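Local coordinates for peptidase S9 prolyl oligopeptidase catalytic domain-containing protein (Pyrococcus horikoshii, PDB 4HXF), which is an acylaminoacyl peptidase, a serine protease of the prolyl oligopeptidase family that assembles into a self-compartmentalizing hexamer and selects its substrates through that multimerization, at the interface of chains A and B. Sequence-based numbering; all coordinates share one arbitrary frame. Chains: chain A/B, Putative uncharacterized protein PH0594.

The interface of chains A and B. Residues chain A 496, 498-501; chain B 552, 555-556, 559-560.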
ATOM      1  N   THR A 496      27.526 -15.084  36.564  1.00 12.97           N
ATOM      2  CA  THR A 496      26.561 -15.005  35.473  1.00 13.11           C
ATOM      3  C   THR A 496      27.196 -14.809  34.111  1.00 12.68           C
ATOM      4  O   THR A 496      26.624 -15.137  33.071  1.00 13.59           O
ATOM      5  CB  THR A 496      25.437 -13.987  35.749  1.00 13.68           C
ATOM      6  OG1 THR A 496      26.015 -12.691  35.786  1.00 14.61           O
ATOM      7  CG2 THR A 496      24.748 -14.362  37.074  1.00 14.47           C
ATOM      8  N   TYR A 498      30.014 -16.363  33.250  1.00 12.48           N
ATOM      9  CA  TYR A 498      30.267 -17.792  32.947  1.00 12.15           C
ATOM     10  C   TYR A 498      29.096 -18.516  32.312  1.00 12.54           C
ATOM     11  O   TYR A 498      29.163 -19.175  31.318  1.00 11.42           O
ATOM     12  CB  TYR A 498      30.795 -18.521  34.195  1.00 12.36           C
ATOM     13  CG  TYR A 498      30.674 -20.034  34.133  1.00 12.76           C
ATOM     14  CD1 TYR A 498      31.390 -20.807  33.197  1.00 14.35           C
ATOM     15  CD2 TYR A 498      29.810 -20.683  34.938  1.00 13.84           C
ATOM     16  CE1 TYR A 498      31.231 -22.129  33.143  1.00 14.10           C
ATOM     17  CE2 TYR A 498      29.664 -22.045  34.887  1.00 13.83           C
ATOM     18  CZ  TYR A 498      30.319 -22.768  33.987  1.00 14.28           C
ATOM     19  OH  TYR A 498      30.124 -24.129  33.943  1.00 16.27           O
ATOM     20  N   ALA A 499      27.928 -18.423  33.045  1.00 11.63           N
ATOM     21  CA  ALA A 499      26.801 -19.246  32.723  1.00 12.48           C
ATOM     22  C   ALA A 499      25.801 -18.680  31.688  1.00 10.94           C
ATOM     23  O   ALA A 499      25.110 -19.478  31.093  1.00 11.85           O
ATOM     24  CB  ALA A 499      26.026 -19.636  34.026  1.00 11.05           C
ATOM     25  N   PHE A 500      25.773 -17.374  31.519  1.00 12.02           N
ATOM     26  CA  PHE A 500      24.845 -16.705  30.603  1.00 12.84           C
ATOM     27  C   PHE A 500      25.412 -16.185  29.326  1.00 12.99           C
ATOM     28  O   PHE A 500      24.687 -16.124  28.323  1.00 12.88           O
ATOM     29  CB  PHE A 500      24.170 -15.603  31.429  1.00 13.00           C
ATOM     30  CG  PHE A 500      22.829 -15.071  30.887  1.00 13.84           C
ATOM     31  CD1 PHE A 500      21.879 -15.882  30.312  1.00 13.00           C
ATOM     32  CD2 PHE A 500      22.472 -13.739  31.178  1.00 12.27           C
ATOM     33  CE1 PHE A 500      20.653 -15.345  29.931  1.00 12.80           C
ATOM     34  CE2 PHE A 500      21.232 -13.223  30.816  1.00 12.04           C
ATOM     35  CZ  PHE A 500      20.339 -14.010  30.120  1.00 11.18           C
ATOM     36  N   SER A 501      26.667 -15.737  29.306  1.00 14.15           N
ATOM     37  CA  SER A 501      27.215 -15.117  28.113  1.00 14.21           C
ATOM     38  C   SER A 501      27.572 -16.092  27.030  1.00 13.09           C
ATOM     39  O   SER A 501      27.670 -17.278  27.228  1.00 14.07           O
ATOM     40  CB  SER A 501      28.406 -14.275  28.411  1.00 14.34           C
ATOM     41  OG  SER A 501      29.537 -15.080  28.708  1.00 14.44           O
TER
ATOM     42  N   ASP B 552      17.892 -15.735  32.252  1.00 12.13           N
ATOM     43  CA  ASP B 552      19.068 -16.291  32.881  1.00 12.38           C
ATOM     44  C   ASP B 552      18.707 -17.536  33.700  1.00 12.61           C
ATOM     45  O   ASP B 552      19.447 -18.514  33.771  1.00 13.02           O
ATOM     46  CB  ASP B 552      19.860 -15.282  33.721  1.00 12.97           C
ATOM     47  CG  ASP B 552      19.098 -14.811  34.924  1.00 16.39           C
ATOM     48  OD1 ASP B 552      19.688 -14.889  36.006  1.00 18.71           O
ATOM     49  OD2 ASP B 552      17.920 -14.356  34.755  1.00 14.72           O
ATOM     50  N   LEU B 555      18.436 -20.184  31.005  1.00 12.03           N
ATOM     51  CA  LEU B 555      19.588 -20.336  30.082  1.00 10.89           C
ATOM     52  C   LEU B 555      20.881 -20.667  30.837  1.00 10.78           C
ATOM     53  O   LEU B 555      21.737 -21.475  30.377  1.00 12.86           O
ATOM     54  CB  LEU B 555      19.707 -19.126  29.174  1.00 10.85           C
ATOM     55  CG  LEU B 555      20.838 -19.178  28.121  1.00 13.00           C
ATOM     56  CD1 LEU B 555      20.675 -20.482  27.286  1.00 13.91           C
ATOM     57  CD2 LEU B 555      20.826 -17.920  27.178  1.00 14.03           C
ATOM     58  N   MET B 556      21.062 -20.116  32.034  1.00 11.36           N
ATOM     59  CA  MET B 556      22.256 -20.448  32.822  1.00 11.80           C
ATOM     60  C   MET B 556      22.252 -21.921  33.161  1.00 13.23           C
ATOM     61  O   MET B 556      23.280 -22.542  33.093  1.00 13.22           O
ATOM     62  CB  MET B 556      22.451 -19.560  34.066  1.00 11.80           C
ATOM     63  CG  MET B 556      22.673 -18.126  33.819  1.00 11.15           C
ATOM     64  SD  MET B 556      23.132 -17.229  35.341  1.00 15.35           S
ATOM     65  CE  MET B 556      21.745 -17.536  36.396  1.00 14.79           C
ATOM     66  N   HIS B 559      23.069 -23.898  29.979  1.00 12.07           N
ATOM     67  CA  HIS B 559      24.490 -23.910  29.628  1.00 11.74           C
ATOM     68  C   HIS B 559      25.385 -24.738  30.556  1.00 12.77           C
ATOM     69  O   HIS B 559      26.309 -25.441  30.134  1.00 13.00           O
ATOM     70  CB  HIS B 559      25.067 -22.482  29.568  1.00 11.37           C
ATOM     71  CG  HIS B 559      24.635 -21.667  28.404  1.00 11.88           C
ATOM     72  ND1 HIS B 559      24.708 -20.297  28.378  1.00 12.64           N
ATOM     73  CD2 HIS B 559      24.287 -22.058  27.067  1.00 12.39           C
ATOM     74  CE1 HIS B 559      24.382 -19.863  27.074  1.00 16.05           C
ATOM     75  NE2 HIS B 559      24.155 -20.943  26.315  1.00 13.96           N
ATOM     76  N   VAL B 560      25.093 -24.590  31.865  1.00 12.97           N
ATOM     77  CA  VAL B 560      25.890 -25.275  32.881  1.00 13.81           C
ATOM     78  C   VAL B 560      25.649 -26.755  32.779  1.00 14.41           C
ATOM     79  O   VAL B 560      26.616 -27.548  32.845  1.00 15.30           O
ATOM     80  CB  VAL B 560      25.656 -24.704  34.279  1.00 14.21           C
ATOM     81  CG1 VAL B 560      26.162 -25.682  35.321  1.00 14.70           C
ATOM     82  CG2 VAL B 560      26.259 -23.279  34.416  1.00 13.84           C
TER
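A:Ala499 and A:Phe500, in the last turn of helix 494-500, lie against one side of helix 552-563 of chain B, and the backbone carbonyl of A:Ala499 is turned toward B:His559. This is one patch of a two-fold subunit interface in the hexamer, and its twin has the chains exchanged. B:His559 ND1 donates a bent hydrogen bond to A:Ala499 O at 2.9 Å. The oxygen lies nearly in the imidazole plane, but ND1 approaches from above the carbonyl plane, 37° out of it. The bond gives a helix-end carbonyl a side-chain partner from the other subunit. B:Leu555 CD1 packs on one face of the same imidazole, toward its rim. A:Phe500 has CG anti to the backbone N (chi1 -159°), which carries the ring toward the N-terminal end of helix 552-563, onto B:Asp552. B:Asp552 CB sits over the ring centre, 3.7 Å from the centroid. B:Leu555 CB meets the ring edge, and its CD2 is 3.8 Å from A:Phe500 CE1. An alanine in place of A:Phe500 would remove the ring and would probably open a gap over B:Asp552 CB and beside B:Leu555. A:Ala499 CB rests against both B:Met556 CB and B:Val560 CG2, one helical turn apart. The B:Met556 chain runs on extended (chi2 -172°), which carries SD past A:Ala499 CB to 3.7 Å from the A:Thr496 methyl CG2. Farther along helix 552-563, B:Val560 CG2 touches the A:Tyr498 ring at CE2, 3.7 Å away.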